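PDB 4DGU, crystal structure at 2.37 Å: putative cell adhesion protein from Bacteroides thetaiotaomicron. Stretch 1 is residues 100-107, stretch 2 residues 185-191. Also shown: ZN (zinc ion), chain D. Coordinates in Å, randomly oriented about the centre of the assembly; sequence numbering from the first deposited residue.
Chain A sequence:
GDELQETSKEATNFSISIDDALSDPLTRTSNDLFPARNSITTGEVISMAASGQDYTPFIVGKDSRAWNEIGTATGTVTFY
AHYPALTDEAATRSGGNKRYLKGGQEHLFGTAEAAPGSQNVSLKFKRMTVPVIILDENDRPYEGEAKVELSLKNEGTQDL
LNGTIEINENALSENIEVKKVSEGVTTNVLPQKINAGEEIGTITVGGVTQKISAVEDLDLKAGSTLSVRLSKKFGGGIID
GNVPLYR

Stretch 1, residues 100-107: YLKGGQEH
Stretch 2 (185-191) VTTNVLP

The two stretches belong to one chain and meet through a single antiparallel bridge, Gly-104 with Asn-188, whose CA atoms lie 4.8 Å apart; Gly-103 and Val-189 are equally spaced, CA to CA. Stretch 1 enters as strand at Tyr-100 and Leu-101 (phi/psi -90/140 and -133/157), remains extended through Lys-102 (-126/159) and Gly-103 (-74/174), then turns at Gly-104 (114/-84) before Gln-105 (-74/133), Glu-106 (-64/151) and His-107 (-133/123). Stretch 2 is extended throughout, from -134/130 at Val-185 and -98/126 at Thr-186 through -66/119 at Thr-187, -109/137 at Asn-188 and -113/161 at Val-189 to -83/145 at Leu-190 and -58/129 at Pro-191.

Two backbone hydrogen bonds close the bridge. Gly-104 N donates to Asn-188 O at 2.8 Å (N-H...O angle 158°), and Asn-188 N donates to Gly-104 O at 2.9 Å (153°), the reciprocal pattern of an antiparallel hydrogen-bonded pair. Glycine suits position 104 because, at its backbone angles, a CB would be jammed against the carbonyl O of Gly-103.

Apolar packing centres on Leu-190, which points toward stretch 1 with chi1 m (-58°) and chi2 t (174°). Its CG lies 3.8 Å from Gly-103 N, its CD1 3.8 Å from Leu-101 O and its CD2 3.8 Å from Lys-102 O, so the side chain lies against backbone. A CB on Gly-103 would point toward stretch 2, 4.0 Å from Leu-190 CG. Val-189 points away, as expected from strand alternation. In all, 352 Å² is buried, summed over both sides.

Polar side-chain contacts gather at Asn-188, which points toward stretch 1 (chi1 m, -89°; chi2 -121°). Its ND2 donates to Thr-186 O at 3.3 Å (158°), tying the side chain back to the backbone of its own stretch, while its OD1 sits 3.4 Å from Glu-106 CB. Glu-106 points sideways, with chi1 p (69°), chi2 t (-177°) and chi3 -17°.

Two waters bridge the stretches. Water 3 accepts from Asn-188 ND2 at 3.0 Å and donates to Glu-106 OE1 at 2.9 Å, joining amide to carboxylate; water 4 accepts from Glu-106 N at 3.1 Å and donates to Thr-186 O at 3.0 Å.

Within stretch 1, zinc is bound by His-107 NE2 at 2.2 Å (chi1 m, -73°; chi2 -76°), water 1 at 2.3 Å and water 2 at 2.2 Å. Water 1 accepts from Lys-102 N at 3.0 Å; water 2 donates to Lys-102 O and Gln-105 O, both at 2.7 Å, linking the metal site to the backbone around the turn.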

ATOM      1  N   TYR A 100     -28.822  11.967  13.201  1.00 56.56           N
ATOM      2  CA  TYR A 100     -27.938  12.745  12.340  1.00 55.99           C
ATOM      3  C   TYR A 100     -26.832  13.348  13.181  1.00 59.39           C
ATOM      4  O   TYR A 100     -27.079  13.811  14.289  1.00 60.66           O
ATOM      5  CB  TYR A 100     -28.704  13.814  11.558  1.00 58.89           C
ATOM      6  CG  TYR A 100     -29.830  13.236  10.736  1.00 60.98           C
ATOM      7  CD1 TYR A 100     -29.573  12.495   9.587  1.00 62.00           C
ATOM      8  CD2 TYR A 100     -31.158  13.416  11.116  1.00 63.48           C
ATOM      9  CE1 TYR A 100     -30.610  11.975   8.814  1.00 63.90           C
ATOM     10  CE2 TYR A 100     -32.203  12.890  10.358  1.00 66.06           C
ATOM     11  CZ  TYR A 100     -31.923  12.167   9.207  1.00 75.89           C
ATOM     12  OH  TYR A 100     -32.947  11.640   8.456  1.00 83.34           O
ATOM     13  N   LEU A 101     -25.625  13.356  12.636  1.00 54.65           N
ATOM     14  CA  LEU A 101     -24.425  13.822  13.313  1.00 54.22           C
ATOM     15  C   LEU A 101     -23.579  14.765  12.456  1.00 59.43           C
ATOM     16  O   LEU A 101     -23.635  14.698  11.223  1.00 59.14           O
ATOM     17  CB  LEU A 101     -23.581  12.575  13.655  1.00 52.17           C
ATOM     18  CG  LEU A 101     -23.104  12.448  15.091  1.00 56.29           C
ATOM     19  CD1 LEU A 101     -24.225  12.520  16.065  1.00 56.89           C
ATOM     20  CD2 LEU A 101     -22.430  11.141  15.299  1.00 59.14           C
ATOM     21  N   LYS A 102     -22.755  15.600  13.125  1.00 55.74           N
ATOM     22  CA  LYS A 102     -21.799  16.519  12.496  1.00 55.64           C
ATOM     23  C   LYS A 102     -20.380  16.289  13.070  1.00 60.03           C
ATOM     24  O   LYS A 102     -20.236  15.702  14.157  1.00 60.62           O
ATOM     25  CB  LYS A 102     -22.221  17.990  12.673  1.00 58.90           C
ATOM     26  CG  LYS A 102     -23.368  18.421  11.771  1.00 68.29           C
ATOM     27  N   GLY A 103     -19.358  16.722  12.326  1.00 54.09           N
ATOM     28  CA  GLY A 103     -17.970  16.643  12.744  1.00 52.30           C
ATOM     29  C   GLY A 103     -17.622  17.667  13.808  1.00 58.32           C
ATOM     30  O   GLY A 103     -18.428  18.539  14.139  1.00 59.02           O
ATOM     31  N   GLY A 104     -16.400  17.563  14.318  1.00 56.10           N
ATOM     32  CA  GLY A 104     -15.862  18.420  15.365  1.00 56.67           C
ATOM     33  C   GLY A 104     -15.607  17.627  16.629  1.00 57.95           C
ATOM     34  O   GLY A 104     -14.493  17.153  16.860  1.00 57.03           O
ATOM     35  N   GLN A 105     -16.660  17.454  17.433  1.00 53.39           N
ATOM     36  CA  GLN A 105     -16.637  16.713  18.693  1.00 51.29           C
ATOM     37  C   GLN A 105     -16.572  15.213  18.394  1.00 50.90           C
ATOM     38  O   GLN A 105     -17.314  14.712  17.551  1.00 49.12           O
ATOM     39  CB  GLN A 105     -17.879  17.095  19.550  1.00 53.72           C
ATOM     40  CG  GLN A 105     -18.215  16.221  20.784  1.00 57.46           C
ATOM     41  CD  GLN A 105     -17.146  16.185  21.862  1.00 71.52           C
ATOM     42  OE1 GLN A 105     -16.687  15.115  22.279  1.00 62.15           O
ATOM     43  NE2 GLN A 105     -16.710  17.346  22.344  1.00 69.20           N
ATOM     44  N   GLU A 106     -15.667  14.508  19.085  1.00 45.64           N
ATOM     45  CA  GLU A 106     -15.511  13.056  18.977  1.00 43.37           C
ATOM     46  C   GLU A 106     -16.764  12.318  19.476  1.00 47.49           C
ATOM     47  O   GLU A 106     -17.459  12.827  20.366  1.00 47.73           O
ATOM     48  CB  GLU A 106     -14.292  12.572  19.799  1.00 43.73           C
ATOM     49  CG  GLU A 106     -14.441  12.685  21.312  1.00 46.63           C
ATOM     50  CD  GLU A 106     -13.249  12.281  22.155  1.00 63.19           C
ATOM     51  OE1 GLU A 106     -12.336  11.590  21.643  1.00 51.62           O
ATOM     52  OE2 GLU A 106     -13.234  12.662  23.348  1.00 53.44           O
ATOM     53  N   HIS A 107     -17.023  11.119  18.916  1.00 41.64           N
ATOM     54  CA  HIS A 107     -18.124  10.259  19.302  1.00 41.05           C
ATOM     55  C   HIS A 107     -17.604   8.853  19.465  1.00 44.02           C
ATOM     56  O   HIS A 107     -16.948   8.299  18.567  1.00 40.77           O
ATOM     57  CB  HIS A 107     -19.278  10.332  18.297  1.00 43.16           C
ATOM     58  CG  HIS A 107     -20.040  11.620  18.397  1.00 48.09           C
ATOM     59  ND1 HIS A 107     -20.948  11.845  19.431  1.00 50.81           N
ATOM     60  CD2 HIS A 107     -19.941  12.738  17.646  1.00 49.05           C
ATOM     61  CE1 HIS A 107     -21.392  13.071  19.251  1.00 51.05           C
ATOM     62  NE2 HIS A 107     -20.814  13.648  18.192  1.00 51.15           N
ATOM     63  N   VAL A 185      -8.302  20.101  22.704  1.00 75.25           N
ATOM     64  CA  VAL A 185      -9.502  19.558  22.064  1.00 73.24           C
ATOM     65  C   VAL A 185      -9.048  19.094  20.688  1.00 71.44           C
ATOM     66  O   VAL A 185      -8.301  19.819  20.014  1.00 71.36           O
ATOM     67  CB  VAL A 185     -10.703  20.531  21.992  1.00 79.48           C
ATOM     68  CG1 VAL A 185     -11.946  19.830  21.416  1.00 78.59           C
ATOM     69  CG2 VAL A 185     -11.008  21.150  23.360  1.00 81.22           C
ATOM     70  N   THR A 186      -9.398  17.853  20.324  1.00 62.43           N
ATOM     71  CA  THR A 186      -8.984  17.269  19.066  1.00 58.60           C
ATOM     72  C   THR A 186     -10.109  17.404  18.050  1.00 57.30           C
ATOM     73  O   THR A 186     -11.251  16.990  18.318  1.00 56.74           O
ATOM     74  CB  THR A 186      -8.543  15.798  19.271  1.00 60.99           C
ATOM     75  OG1 THR A 186      -7.641  15.712  20.372  1.00 63.73           O
ATOM     76  CG2 THR A 186      -7.836  15.237  18.061  1.00 51.74           C
ATOM     77  N   THR A 187      -9.782  17.986  16.879  1.00 51.19           N
ATOM     78  CA  THR A 187     -10.717  18.064  15.762  1.00 49.71           C
ATOM     79  C   THR A 187     -10.982  16.636  15.275  1.00 49.82           C
ATOM     80  O   THR A 187     -10.049  15.926  14.907  1.00 47.14           O
ATOM     81  CB  THR A 187     -10.179  18.939  14.626  1.00 51.72           C
ATOM     82  OG1 THR A 187      -9.996  20.283  15.086  1.00 52.72           O
ATOM     83  CG2 THR A 187     -11.108  18.931  13.412  1.00 46.15           C
ATOM     84  N   ASN A 188     -12.243  16.213  15.335  1.00 45.56           N
ATOM     85  CA  ASN A 188     -12.655  14.909  14.833  1.00 43.42           C
ATOM     86  C   ASN A 188     -13.466  15.100  13.566  1.00 47.03           C
ATOM     87  O   ASN A 188     -14.263  16.030  13.480  1.00 48.37           O
ATOM     88  CB  ASN A 188     -13.439  14.113  15.870  1.00 35.66           C
ATOM     89  CG  ASN A 188     -12.599  13.257  16.773  1.00 44.47           C
ATOM     90  OD1 ASN A 188     -12.781  12.048  16.807  1.00 43.65           O
ATOM     91  ND2 ASN A 188     -11.726  13.851  17.602  1.00 31.57           N
ATOM     92  N   VAL A 189     -13.216  14.263  12.552  1.00 41.66           N
ATOM     93  CA  VAL A 189     -13.965  14.351  11.294  1.00 40.69           C
ATOM     94  C   VAL A 189     -14.811  13.091  11.169  1.00 44.73           C
ATOM     95  O   VAL A 189     -14.570  12.096  11.861  1.00 41.78           O
ATOM     96  CB  VAL A 189     -13.089  14.628  10.036  1.00 42.33           C
ATOM     97  CG1 VAL A 189     -12.459  16.023  10.086  1.00 42.30           C
ATOM     98  CG2 VAL A 189     -12.030  13.548   9.821  1.00 40.23           C
ATOM     99  N   LEU A 190     -15.829  13.140  10.323  1.00 43.47           N
ATOM    100  CA  LEU A 190     -16.676  11.972  10.169  1.00 43.98           C
ATOM    101  C   LEU A 190     -16.037  10.995   9.184  1.00 48.44           C
ATOM    102  O   LEU A 190     -15.352  11.463   8.268  1.00 47.91           O
ATOM    103  CB  LEU A 190     -18.096  12.358   9.739  1.00 45.44           C
ATOM    104  CG  LEU A 190     -18.878  13.324  10.647  1.00 50.87           C
ATOM    105  CD1 LEU A 190     -20.192  13.702  10.015  1.00 51.89           C
ATOM    106  CD2 LEU A 190     -19.133  12.725  12.045  1.00 49.51           C
ATOM    107  N   PRO A 191     -16.176   9.648   9.393  1.00 43.86           N
ATOM    108  CA  PRO A 191     -15.573   8.681   8.442  1.00 42.33           C
ATOM    109  C   PRO A 191     -16.083   8.861   7.014  1.00 47.32           C
ATOM    110  O   PRO A 191     -17.281   8.943   6.768  1.00 47.88           O
ATOM    111  CB  PRO A 191     -16.001   7.318   8.992  1.00 43.33           C
ATOM    112  CG  PRO A 191     -16.432   7.564  10.385  1.00 47.35           C
ATOM    113  CD  PRO A 191     -16.935   8.955  10.461  1.00 43.66           C
TER
HETATM  114 ZN    ZN D 302     -21.091  15.702  17.578  1.00 68.49          ZN
HETATM  115  O   HOH W   1     -22.827  15.702  16.094  1.00 56.81           O
HETATM  116  O   HOH W   2     -19.202  16.295  16.530  1.00 61.27           O
HETATM  117  O   HOH W   3     -10.224  12.810  20.024  1.00 38.67           O
HETATM  118  O   HOH W   4     -13.203  15.967  20.321  1.00 52.57           O